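Local structure of polyketide synthase/nonribosomal peptide synthetase hybrid RzxB (5IL6) at residues G77-D82 with S133-Q138; V238-C243 with C275-Q280; H43-Q48 with M164-G169. The protein forms the dehydratase domain of a trans-AT polyketide synthase and probably removes water from beta-hydroxyacyl intermediates during rhizoxin assembly. One frame throughout, in Å; residues are numbered along the deposited sequence.

Interaction 1: G77-D82 with S133-Q138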
loop_
_atom_site.group_PDB
_atom_site.type_symbol
_atom_site.label_atom_id
_atom_site.label_comp_id
_atom_site.label_asym_id
_atom_site.label_seq_id
_atom_site.Cartn_x
_atom_site.Cartn_y
_atom_site.Cartn_z
ATOM N N GLY A 77 -14.727 -4.792 -9.507
ATOM C CA GLY A 77 -13.573 -4.305 -8.777
ATOM C C GLY A 77 -12.426 -5.293 -8.800
ATOM O O GLY A 77 -12.630 -6.504 -8.912
ATOM N N LEU A 78 -11.211 -4.758 -8.716
ATOM C CA LEU A 78 -10.013 -5.573 -8.596
ATOM C C LEU A 78 -9.814 -5.924 -7.127
ATOM O O LEU A 78 -9.687 -5.030 -6.281
ATOM C CB LEU A 78 -8.807 -4.812 -9.145
ATOM C CG LEU A 78 -7.689 -5.564 -9.875
ATOM C CD1 LEU A 78 -8.209 -6.664 -10.794
ATOM C CD2 LEU A 78 -6.878 -4.559 -10.679
ATOM N N VAL A 79 -9.795 -7.218 -6.820
ATOM C CA VAL A 79 -9.699 -7.699 -5.447
ATOM C C VAL A 79 -8.374 -8.428 -5.290
ATOM O O VAL A 79 -8.073 -9.359 -6.047
ATOM C CB VAL A 79 -10.874 -8.618 -5.077
ATOM C CG1 VAL A 79 -10.741 -9.098 -3.633
ATOM C CG2 VAL A 79 -12.205 -7.900 -5.284
ATOM N N ILE A 80 -7.580 -7.993 -4.318
ATOM C CA ILE A 80 -6.358 -8.674 -3.914
ATOM C C ILE A 80 -6.603 -9.244 -2.526
ATOM O O ILE A 80 -7.098 -8.538 -1.640
ATOM C CB ILE A 80 -5.151 -7.719 -3.929
ATOM C CG1 ILE A 80 -4.931 -7.172 -5.345
ATOM C CG2 ILE A 80 -3.899 -8.424 -3.416
ATOM C CD1 ILE A 80 -3.960 -6.007 -5.412
ATOM N N SER A 81 -6.277 -10.521 -2.341
ATOM C CA SER A 81 -6.631 -11.241 -1.127
ATOM C C SER A 81 -5.425 -11.984 -0.573
ATOM O O SER A 81 -4.558 -12.444 -1.321
ATOM C CB SER A 81 -7.766 -12.238 -1.388
ATOM O OG SER A 81 -8.942 -11.576 -1.817
ATOM N N ASP A 82 -5.393 -12.100 0.754
ATOM C CA ASP A 82 -4.382 -12.886 1.459
ATOM C C ASP A 82 -2.977 -12.505 1.005
ATOM O O ASP A 82 -2.161 -13.348 0.628
ATOM C CB ASP A 82 -4.631 -14.380 1.276
ATOM C CG ASP A 82 -5.931 -14.830 1.899
ATOM O OD1 ASP A 82 -6.465 -14.093 2.756
ATOM O OD2 ASP A 82 -6.418 -15.921 1.539
ATOM N N SER A 133 -8.492 -11.549 -7.827
ATOM C CA SER A 133 -9.700 -11.913 -8.563
ATOM C C SER A 133 -10.394 -10.616 -8.965
ATOM O O SER A 133 -9.924 -9.517 -8.656
ATOM C CB SER A 133 -10.615 -12.804 -7.723
ATOM O OG SER A 133 -11.054 -12.122 -6.561
ATOM N N THR A 134 -11.518 -10.754 -9.664
ATOM C CA THR A 134 -12.399 -9.634 -9.960
ATOM C C THR A 134 -13.782 -9.955 -9.410
ATOM O O THR A 134 -14.214 -11.111 -9.439
ATOM C CB THR A 134 -12.488 -9.366 -11.467
ATOM O OG1 THR A 134 -12.992 -10.528 -12.132
ATOM C CG2 THR A 134 -11.111 -9.036 -12.035
ATOM N N ALA A 135 -14.473 -8.937 -8.899
ATOM C CA ALA A 135 -15.777 -9.160 -8.295
ATOM C C ALA A 135 -16.631 -7.904 -8.375
ATOM O O ALA A 135 -16.114 -6.786 -8.442
ATOM C CB ALA A 135 -15.642 -9.580 -6.828
ATOM N N GLU A 136 -17.948 -8.105 -8.376
ATOM C CA GLU A 136 -18.860 -7.020 -8.040
ATOM C C GLU A 136 -18.729 -6.753 -6.545
ATOM O O GLU A 136 -18.863 -7.678 -5.737
ATOM C CB GLU A 136 -20.304 -7.398 -8.381
ATOM C CG GLU A 136 -20.544 -7.918 -9.790
ATOM C CD GLU A 136 -21.916 -8.558 -9.936
ATOM O OE1 GLU A 136 -22.035 -9.780 -9.686
ATOM O OE2 GLU A 136 -22.883 -7.839 -10.275
ATOM N N VAL A 137 -18.465 -5.502 -6.163
ATOM C CA VAL A 137 -18.269 -5.189 -4.753
ATOM C C VAL A 137 -19.114 -3.992 -4.338
ATOM O O VAL A 137 -19.471 -3.129 -5.143
ATOM C CB VAL A 137 -16.780 -4.959 -4.412
ATOM C CG1 VAL A 137 -16.607 -4.692 -2.917
ATOM C CG2 VAL A 137 -15.963 -6.172 -4.826
ATOM N N GLN A 138 -19.431 -3.973 -3.046
ATOM C CA GLN A 138 -20.283 -2.977 -2.419
ATOM C C GLN A 138 -19.448 -1.971 -1.636
ATOM O O GLN A 138 -18.478 -2.339 -0.966
ATOM C CB GLN A 138 -21.286 -3.674 -1.508
ATOM C CG GLN A 138 -22.650 -3.042 -1.498
ATOM C CD GLN A 138 -23.654 -3.891 -0.751
ATOM O OE1 GLN A 138 -24.486 -4.566 -1.358
ATOM N NE2 GLN A 138 -23.573 -3.873 0.572
HETATM O O HOH W 1 -9.060 -12.431 -4.627
#

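Interaction 2: V238-C243 with C275-Q280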
loop_
_atom_site.group_PDB
_atom_site.type_symbol
_atom_site.label_atom_id
_atom_site.label_comp_id
_atom_site.label_asym_id
_atom_site.label_seq_id
_atom_site.Cartn_x
_atom_site.Cartn_y
_atom_site.Cartn_z
ATOM N N VAL A 238 -9.503 -3.946 -2.027
ATOM C CA VAL A 238 -10.509 -3.845 -3.078
ATOM C C VAL A 238 -10.391 -2.471 -3.716
ATOM O O VAL A 238 -10.458 -1.448 -3.022
ATOM C CB VAL A 238 -11.925 -4.083 -2.538
ATOM C CG1 VAL A 238 -12.947 -3.903 -3.648
ATOM C CG2 VAL A 238 -12.034 -5.475 -1.929
ATOM N N LEU A 239 -10.204 -2.447 -5.032
ATOM C CA LEU A 239 -10.133 -1.208 -5.796
ATOM C C LEU A 239 -11.450 -1.039 -6.549
ATOM O O LEU A 239 -11.700 -1.729 -7.544
ATOM C CB LEU A 239 -8.943 -1.229 -6.752
ATOM C CG LEU A 239 -8.716 0.035 -7.582
ATOM C CD1 LEU A 239 -8.398 1.227 -6.688
ATOM C CD2 LEU A 239 -7.598 -0.193 -8.589
ATOM N N LEU A 240 -12.290 -0.125 -6.066
ATOM C CA LEU A 240 -13.614 0.113 -6.631
ATOM C C LEU A 240 -13.606 1.107 -7.783
ATOM O O LEU A 240 -14.372 0.949 -8.739
ATOM C CB LEU A 240 -14.560 0.597 -5.531
ATOM C CG LEU A 240 -14.981 -0.528 -4.592
ATOM C CD1 LEU A 240 -15.307 -0.033 -3.200
ATOM C CD2 LEU A 240 -16.198 -1.187 -5.216
ATOM N N ALA A 241 -12.766 2.132 -7.710
ATOM C CA ALA A 241 -12.771 3.183 -8.715
ATOM C C ALA A 241 -11.447 3.923 -8.638
ATOM O O ALA A 241 -10.691 3.788 -7.672
ATOM C CB ALA A 241 -13.949 4.141 -8.511
ATOM N N ASP A 242 -11.171 4.706 -9.677
ATOM C CA ASP A 242 -9.977 5.537 -9.678
ATOM C C ASP A 242 -10.012 6.500 -8.499
ATOM O O ASP A 242 -11.054 7.080 -8.181
ATOM C CB ASP A 242 -9.867 6.307 -10.994
ATOM C CG ASP A 242 -9.646 5.395 -12.185
ATOM O OD1 ASP A 242 -9.197 4.247 -11.980
ATOM O OD2 ASP A 242 -9.919 5.827 -13.324
ATOM N N CYS A 243 -8.868 6.664 -7.853
ATOM C CA CYS A 243 -8.778 7.499 -6.664
ATOM C C CYS A 243 -8.247 8.877 -7.026
ATOM O O CYS A 243 -7.207 8.969 -7.690
ATOM C CB CYS A 243 -7.868 6.849 -5.626
ATOM S SG CYS A 243 -8.440 5.224 -5.074
ATOM N N CYS A 275 -13.662 4.615 -2.791
ATOM C CA CYS A 275 -12.812 4.256 -3.917
ATOM C C CYS A 275 -11.970 3.014 -3.671
ATOM O O CYS A 275 -11.634 2.317 -4.630
ATOM C CB CYS A 275 -11.882 5.423 -4.270
ATOM S SG CYS A 275 -12.749 6.893 -4.860
ATOM N N ALA A 276 -11.630 2.716 -2.420
ATOM C CA ALA A 276 -10.834 1.533 -2.121
ATOM C C ALA A 276 -11.076 1.116 -0.679
ATOM O O ALA A 276 -11.396 1.946 0.177
ATOM C CB ALA A 276 -9.343 1.788 -2.359
ATOM N N ILE A 277 -10.902 -0.179 -0.423
ATOM C CA ILE A 277 -11.125 -0.767 0.892
ATOM C C ILE A 277 -9.953 -1.682 1.214
ATOM O O ILE A 277 -9.527 -2.476 0.368
ATOM C CB ILE A 277 -12.447 -1.558 0.951
ATOM C CG1 ILE A 277 -13.637 -0.628 0.709
ATOM C CG2 ILE A 277 -12.590 -2.270 2.297
ATOM C CD1 ILE A 277 -14.948 -1.359 0.512
ATOM N N LEU A 278 -9.426 -1.560 2.430
ATOM C CA LEU A 278 -8.410 -2.467 2.954
ATOM C C LEU A 278 -8.958 -3.115 4.216
ATOM O O LEU A 278 -9.211 -2.425 5.211
ATOM C CB LEU A 278 -7.103 -1.733 3.264
ATOM C CG LEU A 278 -6.201 -1.334 2.095
ATOM C CD1 LEU A 278 -6.769 -0.157 1.329
ATOM C CD2 LEU A 278 -4.808 -1.016 2.614
ATOM N N ASN A 279 -9.139 -4.431 4.178
ATOM C CA ASN A 279 -9.655 -5.181 5.314
ATOM C C ASN A 279 -8.541 -6.015 5.930
ATOM O O ASN A 279 -7.839 -6.747 5.223
ATOM C CB ASN A 279 -10.822 -6.078 4.895
ATOM C CG ASN A 279 -12.045 -5.284 4.479
ATOM O OD1 ASN A 279 -12.398 -4.291 5.116
ATOM N ND2 ASN A 279 -12.700 -5.717 3.409
ATOM N N GLN A 280 -8.386 -5.896 7.248
ATOM C CA GLN A 280 -7.442 -6.700 8.020
ATOM C C GLN A 280 -6.001 -6.448 7.568
ATOM O O GLN A 280 -5.288 -7.347 7.119
ATOM C CB GLN A 280 -7.804 -8.185 7.935
ATOM C CG GLN A 280 -9.246 -8.484 8.335
ATOM C CD GLN A 280 -9.492 -8.292 9.822
ATOM O OE1 GLN A 280 -8.794 -8.867 10.658
ATOM N NE2 GLN A 280 -10.481 -7.472 10.156
#

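Interaction 3: H43-Q48 with M164-G169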
loop_
_atom_site.group_PDB
_atom_site.type_symbol
_atom_site.label_atom_id
_atom_site.label_comp_id
_atom_site.label_asym_id
_atom_site.label_seq_id
_atom_site.Cartn_x
_atom_site.Cartn_y
_atom_site.Cartn_z
ATOM N N HIS A 43 10.965 6.917 1.425
ATOM C CA HIS A 43 10.485 5.922 2.385
ATOM C C HIS A 43 11.712 5.196 2.937
ATOM O O HIS A 43 12.115 4.159 2.405
ATOM C CB HIS A 43 9.506 4.963 1.716
ATOM C CG HIS A 43 8.868 3.991 2.659
ATOM N ND1 HIS A 43 9.436 2.776 2.973
ATOM C CD2 HIS A 43 7.704 4.051 3.347
ATOM C CE1 HIS A 43 8.654 2.132 3.820
ATOM N NE2 HIS A 43 7.594 2.883 4.061
ATOM N N ARG A 44 12.299 5.733 4.002
ATOM C CA ARG A 44 13.543 5.212 4.550
ATOM C C ARG A 44 13.278 4.511 5.874
ATOM O O ARG A 44 12.677 5.093 6.783
ATOM C CB ARG A 44 14.574 6.328 4.736
ATOM C CG ARG A 44 15.112 6.868 3.418
ATOM C CD ARG A 44 16.302 7.800 3.618
ATOM N NE ARG A 44 16.936 8.143 2.343
ATOM C CZ ARG A 44 17.946 7.474 1.792
ATOM N NH1 ARG A 44 18.463 6.411 2.394
ATOM N NH2 ARG A 44 18.449 7.873 0.629
ATOM N N VAL A 45 13.735 3.266 5.977
ATOM C CA VAL A 45 13.569 2.450 7.173
ATOM C C VAL A 45 14.956 2.135 7.711
ATOM O O VAL A 45 15.768 1.507 7.020
ATOM C CB VAL A 45 12.784 1.162 6.882
ATOM C CG1 VAL A 45 12.660 0.313 8.143
ATOM C CG2 VAL A 45 11.409 1.495 6.312
ATOM N N ASN A 46 15.228 2.573 8.938
ATOM C CA ASN A 46 16.547 2.416 9.547
ATOM C C ASN A 46 17.634 2.968 8.627
ATOM O O ASN A 46 18.732 2.416 8.519
ATOM C CB ASN A 46 16.815 0.952 9.903
ATOM C CG ASN A 46 15.921 0.451 11.023
ATOM O OD1 ASN A 46 15.538 1.210 11.916
ATOM N ND2 ASN A 46 15.585 -0.832 10.982
ATOM N N GLY A 47 17.320 4.078 7.956
ATOM C CA GLY A 47 18.275 4.785 7.131
ATOM C C GLY A 47 18.368 4.322 5.691
ATOM O O GLY A 47 19.008 5.006 4.881
ATOM N N GLN A 48 17.751 3.198 5.337
ATOM C CA GLN A 48 17.826 2.663 3.984
ATOM C C GLN A 48 16.557 2.991 3.214
ATOM O O GLN A 48 15.448 2.869 3.743
ATOM C CB GLN A 48 18.025 1.147 3.994
ATOM C CG GLN A 48 19.302 0.681 4.658
ATOM C CD GLN A 48 19.505 -0.814 4.520
ATOM O OE1 GLN A 48 18.912 -1.605 5.254
ATOM N NE2 GLN A 48 20.345 -1.210 3.571
ATOM N N MET A 164 10.693 5.017 15.690
ATOM C CA MET A 164 10.817 3.588 15.432
ATOM C C MET A 164 11.730 3.282 14.249
ATOM O O MET A 164 12.030 2.108 14.007
ATOM C CB MET A 164 9.438 2.945 15.224
ATOM C CG MET A 164 8.679 3.348 13.976
ATOM S SD MET A 164 7.130 2.426 13.781
ATOM C CE MET A 164 6.396 2.580 15.407
ATOM N N GLY A 165 12.165 4.301 13.510
ATOM C CA GLY A 165 13.108 4.121 12.424
ATOM C C GLY A 165 12.596 4.423 11.030
ATOM O O GLY A 165 13.294 4.106 10.059
ATOM N N ILE A 166 11.418 5.024 10.890
ATOM C CA ILE A 166 10.813 5.278 9.585
ATOM C C ILE A 166 10.780 6.783 9.361
ATOM O O ILE A 166 10.170 7.522 10.145
ATOM C CB ILE A 166 9.402 4.679 9.484
ATOM C CG1 ILE A 166 9.437 3.172 9.759
ATOM C CG2 ILE A 166 8.810 4.954 8.102
ATOM C CD1 ILE A 166 8.065 2.544 9.899
ATOM N N GLU A 167 11.431 7.235 8.291
ATOM C CA GLU A 167 11.490 8.646 7.933
ATOM C C GLU A 167 10.962 8.825 6.518
ATOM O O GLU A 167 11.341 8.076 5.611
ATOM C CB GLU A 167 12.923 9.176 8.045
ATOM C CG GLU A 167 13.521 8.992 9.431
ATOM C CD GLU A 167 14.094 10.274 9.995
ATOM O OE1 GLU A 167 15.316 10.321 10.243
ATOM O OE2 GLU A 167 13.321 11.236 10.185
ATOM N N TYR A 168 10.098 9.816 6.331
ATOM C CA TYR A 168 9.438 10.051 5.054
ATOM C C TYR A 168 9.910 11.362 4.441
ATOM O O TYR A 168 10.056 12.369 5.140
ATOM C CB TYR A 168 7.917 10.103 5.218
ATOM C CG TYR A 168 7.297 8.852 5.788
ATOM C CD1 TYR A 168 7.059 7.741 4.990
ATOM C CD2 TYR A 168 6.928 8.792 7.123
ATOM C CE1 TYR A 168 6.482 6.601 5.514
ATOM C CE2 TYR A 168 6.352 7.659 7.654
ATOM C CZ TYR A 168 6.130 6.567 6.847
ATOM O OH TYR A 168 5.555 5.436 7.377
ATOM N N GLY A 169 10.148 11.343 3.131
ATOM C CA GLY A 169 10.321 12.574 2.394
ATOM C C GLY A 169 8.991 13.255 2.153
ATOM O O GLY A 169 7.922 12.691 2.381
HETATM O O HOH W 2 4.577 3.536 5.550
HETATM O O HOH W 3 14.301 0.490 14.051
HETATM O O HOH W 4 15.225 5.865 8.260
#

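Interaction 1: G77-D82 with S133-Q138
Gly77 N donates to Ala135 O at 2.7 Å in a nearly straight bond (171° at the hydrogen), the shortest of four that join the antiparallel strands 77-81 and 133-135. The return bond runs from Ala135 N to Gly77 O, so these two residues form a hydrogen-bonded pair. Two residues on, Val79 and Ser133 form another, each amide giving to the other's carbonyl at 2.9 Å for Val79 N to Ser133 O. Between them lies the non-hydrogen-bonded pair of Leu78 and Thr134, where the CA hydrogen of Thr134 leans on Gly77 O.

The two faces differ in chemistry. On one, Leu78 CD1 meets Thr134 CG2 at 3.9 Å, methyl against methyl. Thr134 turns this carbon towards the leucine because CG2 lies anti to its carbonyl carbon, and Leu78 itself packs against Leu64 and Thr65 of helix 53-67. On the other face, Val79 is the hub: its CG2 touches Ala135 CB at 4.1 Å and Val137 CG2 at 4.2 Å. Val137 reaches back over this face after the chain has left the strand. A beta-branched residue suits this place, since Val79 spreads two methyls close to the backbone without a long chain, while Val238 of the next strand packs on it too.

Farther along this same face the surface turns polar. A water joins Ser133 OG, 2.8 Å away, to Ser81 OG, 2.9 Å away, linking two small hydroxyls that do not touch each other. The contact thus couples a regular backbone ladder to an apolar patch at one end and a hydrated one at the other, so one water satisfies both serine hydroxyls at the polar end of this face.

Interaction 2: V238-C243 with C275-Q280
The antiparallel strands 230-239 and 274-284, neighbours in the second hotdog half of the domain, part company here as Val238 and Leu239 leave Ile277 and Ala276. Val238 N donates to Ile277 O at 2.8 Å and Ile277 N returns the bond to Val238 O, making a hydrogen-bonded pair. Leu239 and Ala276 follow as a non-hydrogen-bonded pair with their CA atoms only 4.6 Å apart. The small Ala276 suits this closeness: its CB lies 3.5 Å from Val238 O, and its CA hydrogen makes a bent contact with the same oxygen.

Beyond this pair the chain curls, and Cys275 O becomes the last grip of the ladder. It accepts from two successive amides, Leu240 N at 2.9 Å, standing 36° above the carbonyl plane, and Ala241 N at 3.3 Å, lying in the plane on a lone pair. The two donors therefore approach from distinct directions, and the turn is tied to the strand by one oxygen.

Side chains close both flanks. Leu240 and Ile277 cross obliquely, with their CD1 atoms 4.0 Å apart; in Ile277, chi1 sets CG1 beside the backbone N and chi2 (170°) extends CD1 from it to meet Leu240. Farther round, Cys243 SG rests on Cys275 CB at 3.5 Å, whereas the two sulfurs are 4.6 Å apart, too far for a disulfide. Cysteine suits this buried spot as a compact, weakly polar residue; the sulfur of Cys275 also lies near Asp242 O.

On its other edge the second strand pairs with 261-268, and that neighbouring ladder holds a classic beta bulge, Cys275 and Ala276 both facing Leu267. With Leu278 packed on Leu207 and Met211 of helix 204-212, this is in keeping with a hotdog sheet curled round its central helix.

Interaction 3: H43-Q48 with M164-G169
His43 and Tyr168 lie side by side, pointing the same way, with CD2 of the imidazole 3.6 Å from CE1 of the phenol ring. Their planes are turned 63° against each other. With CG anti to the backbone N (chi1 -175°), the imidazole of His43 lies beside Tyr168. A water at the edge of both rings is held by Tyr168 OH at 2.8 Å and more weakly by His43 NE2. On the same face Val45 CG2 packs against Ile166 CG1, both buried against Leu228.

Behind these side chains runs a short antiparallel ladder: Arg44 and Glu167 exchange two backbone bonds, their charged side chains on the exposed face. Gly165 O receives Asn46 N at 2.7 Å, a CA hydrogen of Val45, and a water that also accepts from Gly47 N. Gly165 ends helix 154-164 in a Schellman motif; its positive phi suits glycine, and a CB would collide with Asn46 OD1. That oxygen accepts a hydrogen bond from another water, 2.6 Å away, which also donates to Met164 O. Asn46 and Gly47 take the corner of a type I' turn, and Arg44 NH1 reaches round to Gly47 O.

Farther out, Val50 O holds His43 ND1, fixing the ring's rotation, while Asp208 of helix 204-212 touches both side chains. His43 and Gly47 match the HxxxG motif of dehydratases, and Asp208 the aspartate paired with that histidine in relatives. Such a setting, with the far imidazole nitrogen turned to water, is consistent with the His-Asp pair that, in related dehydratases, carries out the acid-base chemistry of water removal.

How the interactions relate
Interactions 1 and 2 adjoin, their centres 9 Å apart: strands 77-85 and 230-239 lie next to each other, and their pairing, which lies between the two ladders, joins the halves of a double hotdog. Leu78 O is probably hydrogen-bonded to Leu239 N at 2.9 Å, and Val137 CG1 packs on Val238 CG1 at 3.8 Å. Interaction 3 stands across the chain's centre, its nearest atoms about 17 Å from interaction 1 and about 13 Å from interaction 2, and carries the probable catalytic histidine. Helix 204-212 touches both interaction 2 and interaction 3. Along the sequence, 43-48 and 164-169 enclose interaction 1; interaction 2 follows.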